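Local coordinates for protein profilin I (PDB 1ACF) that binds monomeric actin and phosphatidylinositol 4,5-bisphosphate, holding back actin polymerization at high concentration and promoting it at low concentration, at residues A[88-100]-A[113-125]. Residues are numbered along the deposited sequence; the frame is centred on the assembly and turned at random.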
loop_
_atom_site.group_PDB
_atom_site.type_symbol
_atom_site.label_atom_id
_atom_site.label_comp_id
_atom_site.label_asym_id
_atom_site.label_seq_id
_atom_site.Cartn_x
_atom_site.Cartn_y
_atom_site.Cartn_z
ATOM N N THR A 88 -3.542 -0.350 0.016
ATOM C CA THR A 88 -2.846 0.892 -0.429
ATOM C C THR A 88 -3.828 2.040 -0.158
ATOM O O THR A 88 -5.032 1.955 -0.427
ATOM C CB THR A 88 -2.339 0.763 -1.904
ATOM O OG1 THR A 88 -3.515 0.579 -2.739
ATOM C CG2 THR A 88 -1.442 -0.497 -2.051
ATOM N N VAL A 89 -3.240 3.036 0.448
ATOM C CA VAL A 89 -4.003 4.263 0.801
ATOM C C VAL A 89 -3.217 5.470 0.314
ATOM O O VAL A 89 -2.116 5.741 0.824
ATOM C CB VAL A 89 -4.362 4.330 2.272
ATOM C CG1 VAL A 89 -5.197 5.591 2.595
ATOM C CG2 VAL A 89 -5.133 3.068 2.664
ATOM N N LYS A 90 -3.873 6.200 -0.623
ATOM C CA LYS A 90 -3.252 7.422 -1.167
ATOM C C LYS A 90 -3.562 8.600 -0.242
ATOM O O LYS A 90 -4.733 8.706 0.146
ATOM C CB LYS A 90 -3.632 7.755 -2.581
ATOM C CG LYS A 90 -3.215 9.203 -2.962
ATOM C CD LYS A 90 -4.119 9.633 -4.116
ATOM C CE LYS A 90 -3.476 10.716 -4.976
ATOM N NZ LYS A 90 -4.223 10.690 -6.287
ATOM N N THR A 91 -2.521 9.292 0.099
ATOM C CA THR A 91 -2.614 10.504 0.924
ATOM C C THR A 91 -2.586 11.730 -0.000
ATOM O O THR A 91 -2.699 11.599 -1.233
ATOM C CB THR A 91 -1.583 10.495 2.080
ATOM O OG1 THR A 91 -0.204 10.514 1.601
ATOM C CG2 THR A 91 -1.839 9.313 3.035
ATOM N N SER A 92 -2.306 12.871 0.535
ATOM C CA SER A 92 -2.194 14.116 -0.268
ATOM C C SER A 92 -1.006 14.091 -1.179
ATOM O O SER A 92 -1.100 14.486 -2.389
ATOM C CB SER A 92 -2.210 15.322 0.655
ATOM O OG SER A 92 -0.872 15.670 1.000
ATOM N N LYS A 93 0.146 13.639 -0.639
ATOM C CA LYS A 93 1.401 13.599 -1.423
ATOM C C LYS A 93 2.094 12.245 -1.578
ATOM O O LYS A 93 3.181 12.202 -2.198
ATOM C CB LYS A 93 2.442 14.513 -0.701
ATOM C CG LYS A 93 2.068 15.968 -0.754
ATOM C CD LYS A 93 2.718 16.745 0.405
ATOM C CE LYS A 93 1.999 18.114 0.406
ATOM N NZ LYS A 93 0.624 17.895 0.957
ATOM N N ALA A 94 1.552 11.191 -0.993
ATOM C CA ALA A 94 2.205 9.878 -0.952
ATOM C C ALA A 94 1.203 8.747 -0.987
ATOM O O ALA A 94 -0.013 8.976 -0.877
ATOM C CB ALA A 94 2.941 9.757 0.430
ATOM N N ILE A 95 1.815 7.564 -1.154
ATOM C CA ILE A 95 1.006 6.330 -1.150
ATOM C C ILE A 95 1.613 5.317 -0.147
ATOM O O ILE A 95 2.792 5.050 -0.249
ATOM C CB ILE A 95 0.867 5.624 -2.524
ATOM C CG1 ILE A 95 0.418 6.630 -3.616
ATOM C CG2 ILE A 95 -0.227 4.508 -2.297
ATOM C CD1 ILE A 95 0.775 6.199 -5.081
ATOM N N LEU A 96 0.729 4.858 0.702
ATOM C CA LEU A 96 1.036 3.859 1.722
ATOM C C LEU A 96 0.676 2.466 1.153
ATOM O O LEU A 96 -0.414 2.353 0.595
ATOM C CB LEU A 96 0.338 4.011 3.064
ATOM C CG LEU A 96 0.398 5.279 3.816
ATOM C CD1 LEU A 96 -0.203 5.219 5.196
ATOM C CD2 LEU A 96 1.886 5.688 3.911
ATOM N N VAL A 97 1.648 1.556 1.341
ATOM C CA VAL A 97 1.449 0.146 0.941
ATOM C C VAL A 97 1.707 -0.761 2.170
ATOM O O VAL A 97 2.842 -0.761 2.679
ATOM C CB VAL A 97 2.295 -0.322 -0.240
ATOM C CG1 VAL A 97 1.781 -1.751 -0.610
ATOM C CG2 VAL A 97 2.324 0.564 -1.459
ATOM N N GLY A 98 0.702 -1.465 2.548
ATOM C CA GLY A 98 0.738 -2.411 3.677
ATOM C C GLY A 98 0.330 -3.816 3.213
ATOM O O GLY A 98 -0.873 -4.148 3.093
ATOM N N VAL A 99 1.370 -4.656 3.000
ATOM C CA VAL A 99 1.123 -6.061 2.565
ATOM C C VAL A 99 0.824 -6.986 3.765
ATOM O O VAL A 99 1.520 -6.842 4.806
ATOM C CB VAL A 99 2.350 -6.571 1.788
ATOM C CG1 VAL A 99 2.263 -8.088 1.553
ATOM C CG2 VAL A 99 2.629 -5.892 0.486
ATOM N N TYR A 100 -0.147 -7.892 3.709
ATOM C CA TYR A 100 -0.359 -8.797 4.875
ATOM C C TYR A 100 -0.369 -10.271 4.438
ATOM O O TYR A 100 -0.645 -10.589 3.252
ATOM C CB TYR A 100 -1.640 -8.500 5.700
ATOM C CG TYR A 100 -2.904 -8.621 4.881
ATOM C CD1 TYR A 100 -3.299 -7.557 4.053
ATOM C CD2 TYR A 100 -3.659 -9.784 4.822
ATOM C CE1 TYR A 100 -4.449 -7.641 3.245
ATOM C CE2 TYR A 100 -4.820 -9.857 4.041
ATOM C CZ TYR A 100 -5.206 -8.796 3.240
ATOM O OH TYR A 100 -6.327 -8.842 2.435
ATOM N N VAL A 113 -3.416 0.710 8.243
ATOM C CA VAL A 113 -2.893 1.527 7.138
ATOM C C VAL A 113 -3.749 2.807 6.945
ATOM O O VAL A 113 -3.153 3.883 6.905
ATOM C CB VAL A 113 -2.745 0.772 5.812
ATOM C CG1 VAL A 113 -2.012 1.595 4.752
ATOM C CG2 VAL A 113 -2.098 -0.604 5.970
ATOM N N GLU A 114 -5.043 2.656 6.919
ATOM C CA GLU A 114 -6.073 3.660 6.826
ATOM C C GLU A 114 -5.949 4.679 7.955
ATOM O O GLU A 114 -5.958 5.906 7.722
ATOM C CB GLU A 114 -7.478 3.071 6.824
ATOM C CG GLU A 114 -7.930 2.301 5.577
ATOM C CD GLU A 114 -8.169 3.045 4.326
ATOM O OE1 GLU A 114 -8.072 4.289 4.471
ATOM O OE2 GLU A 114 -8.462 2.629 3.200
ATOM N N LYS A 115 -5.686 4.263 9.178
ATOM C CA LYS A 115 -5.475 5.180 10.297
ATOM C C LYS A 115 -4.145 5.909 10.200
ATOM O O LYS A 115 -4.111 7.074 10.659
ATOM C CB LYS A 115 -5.509 4.484 11.640
ATOM C CG LYS A 115 -6.848 4.502 12.289
ATOM C CD LYS A 115 -7.983 4.746 11.330
ATOM C CE LYS A 115 -9.234 4.922 12.213
ATOM N NZ LYS A 115 -10.483 4.788 11.422
ATOM N N LEU A 116 -3.069 5.294 9.714
ATOM C CA LEU A 116 -1.766 5.941 9.582
ATOM C C LEU A 116 -1.880 7.004 8.440
ATOM O O LEU A 116 -1.111 7.939 8.463
ATOM C CB LEU A 116 -0.618 4.998 9.180
ATOM C CG LEU A 116 0.746 5.066 9.785
ATOM C CD1 LEU A 116 1.926 4.833 8.841
ATOM C CD2 LEU A 116 0.983 6.296 10.594
ATOM N N ALA A 117 -2.730 6.718 7.477
ATOM C CA ALA A 117 -2.960 7.639 6.332
ATOM C C ALA A 117 -3.609 8.930 6.922
ATOM O O ALA A 117 -3.065 9.999 6.632
ATOM C CB ALA A 117 -3.781 7.027 5.296
ATOM N N ASP A 118 -4.666 8.740 7.686
ATOM C CA ASP A 118 -5.378 9.792 8.380
ATOM C C ASP A 118 -4.418 10.644 9.205
ATOM O O ASP A 118 -4.501 11.889 9.174
ATOM C CB ASP A 118 -6.516 9.310 9.300
ATOM C CG ASP A 118 -7.761 8.939 8.510
ATOM O OD1 ASP A 118 -7.876 9.244 7.315
ATOM O OD2 ASP A 118 -8.641 8.280 9.124
ATOM N N TYR A 119 -3.544 9.990 9.957
ATOM C CA TYR A 119 -2.572 10.751 10.784
ATOM C C TYR A 119 -1.585 11.511 9.923
ATOM O O TYR A 119 -1.203 12.652 10.265
ATOM C CB TYR A 119 -1.980 9.805 11.817
ATOM C CG TYR A 119 -0.760 10.264 12.548
ATOM C CD1 TYR A 119 0.479 10.298 11.976
ATOM C CD2 TYR A 119 -0.889 10.709 13.880
ATOM C CE1 TYR A 119 1.600 10.711 12.691
ATOM C CE2 TYR A 119 0.183 11.170 14.594
ATOM C CZ TYR A 119 1.420 11.166 13.988
ATOM O OH TYR A 119 2.537 11.638 14.670
ATOM N N LEU A 120 -1.169 10.919 8.804
ATOM C CA LEU A 120 -0.200 11.516 7.917
ATOM C C LEU A 120 -0.764 12.716 7.121
ATOM O O LEU A 120 -0.014 13.635 6.873
ATOM C CB LEU A 120 0.554 10.518 7.093
ATOM C CG LEU A 120 1.560 9.564 7.755
ATOM C CD1 LEU A 120 1.998 8.565 6.687
ATOM C CD2 LEU A 120 2.682 10.344 8.388
ATOM N N ILE A 121 -1.988 12.619 6.713
ATOM C CA ILE A 121 -2.689 13.747 6.017
ATOM C C ILE A 121 -2.679 14.975 6.944
ATOM O O ILE A 121 -2.134 16.076 6.679
ATOM C CB ILE A 121 -4.100 13.168 5.707
ATOM C CG1 ILE A 121 -3.986 12.359 4.373
ATOM C CG2 ILE A 121 -5.187 14.247 5.635
ATOM C CD1 ILE A 121 -5.318 11.822 3.868
ATOM N N GLY A 122 -3.201 14.796 8.129
ATOM C CA GLY A 122 -3.226 15.724 9.232
ATOM C C GLY A 122 -1.849 16.328 9.469
ATOM O O GLY A 122 -1.717 17.412 10.049
ATOM N N GLN A 123 -0.766 15.756 9.047
ATOM C CA GLN A 123 0.575 16.325 9.255
ATOM C C GLN A 123 0.916 17.141 8.003
ATOM O O GLN A 123 1.943 17.811 8.080
ATOM C CB GLN A 123 1.709 15.303 9.348
ATOM C CG GLN A 123 1.619 14.160 10.331
ATOM C CD GLN A 123 2.271 14.565 11.621
ATOM O OE1 GLN A 123 3.492 14.409 11.801
ATOM N NE2 GLN A 123 1.430 15.161 12.451
ATOM N N GLY A 124 0.137 16.994 6.953
ATOM C CA GLY A 124 0.553 17.747 5.728
ATOM C C GLY A 124 1.157 16.840 4.659
ATOM O O GLY A 124 1.728 17.376 3.676
ATOM N N PHE A 125 1.029 15.531 4.839
ATOM C CA PHE A 125 1.601 14.533 3.914
ATOM C C PHE A 125 0.513 13.882 3.086
ATOM O O PHE A 125 1.003 13.236 2.135
ATOM C CB PHE A 125 2.419 13.458 4.659
ATOM C CG PHE A 125 3.543 14.088 5.452
ATOM C CD1 PHE A 125 4.450 14.926 4.841
ATOM C CD2 PHE A 125 3.619 13.845 6.838
ATOM C CE1 PHE A 125 5.445 15.517 5.605
ATOM C CE2 PHE A 125 4.629 14.397 7.629
ATOM C CZ PHE A 125 5.552 15.242 7.001
ATOM O OXT PHE A 125 -0.690 14.033 3.271
#
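With CG1 of Val-89 trans to the backbone N (chi1 -178°), that methyl is delivered to CB of Ala-117, while CG2 lies over the carboxylate of Glu-114; the bend of Glu-114 at chi2 (-70°) turns its end back toward the strand. The contact lays the C-terminal helix of the profilin fold on the hairpin of strands 84-90 and 94-100 in the antiparallel sheet, the axis of its 113-121 part running at 158° to strand 94-100. Packing is tight at Val-89 CG1 and Ala-117 CB, 3.4 Å apart. Leu-96, from the second strand, sends CD1 against the backbone of the helix turn, 3.7 Å from Val-113 O, and CD2 against CD1 of Leu-120. Gly-98 leaves room for Val-113, whose CG2 sits 4.1 Å from the glycine CA. The carboxylate of Glu-114 is held by Arg-75, Ser-76 and Tyr-78, so the methyls of Val-89 meet a charged group already paired.

Beyond the helix a Schellman motif at Gly-124 turns the chain so that the C-terminal carboxylate of Phe-125 reaches the hairpin turn, and the ring of Phe-125 packs edge-to-face with Trp-2. Lys-93 N donates to Phe-125 O at 2.9 Å, approaching from above the carboxylate plane, and OG1 of Thr-91 lies 3.0 Å from the same oxygen. Ser-92 OG makes a weak bond of 2.8 Å to Phe-125 OXT. Bent at chi4, the Lys-93 chain brings NZ to both Ser-92 OG, at 2.7 Å, and Gly-124 O, at 3.0 Å.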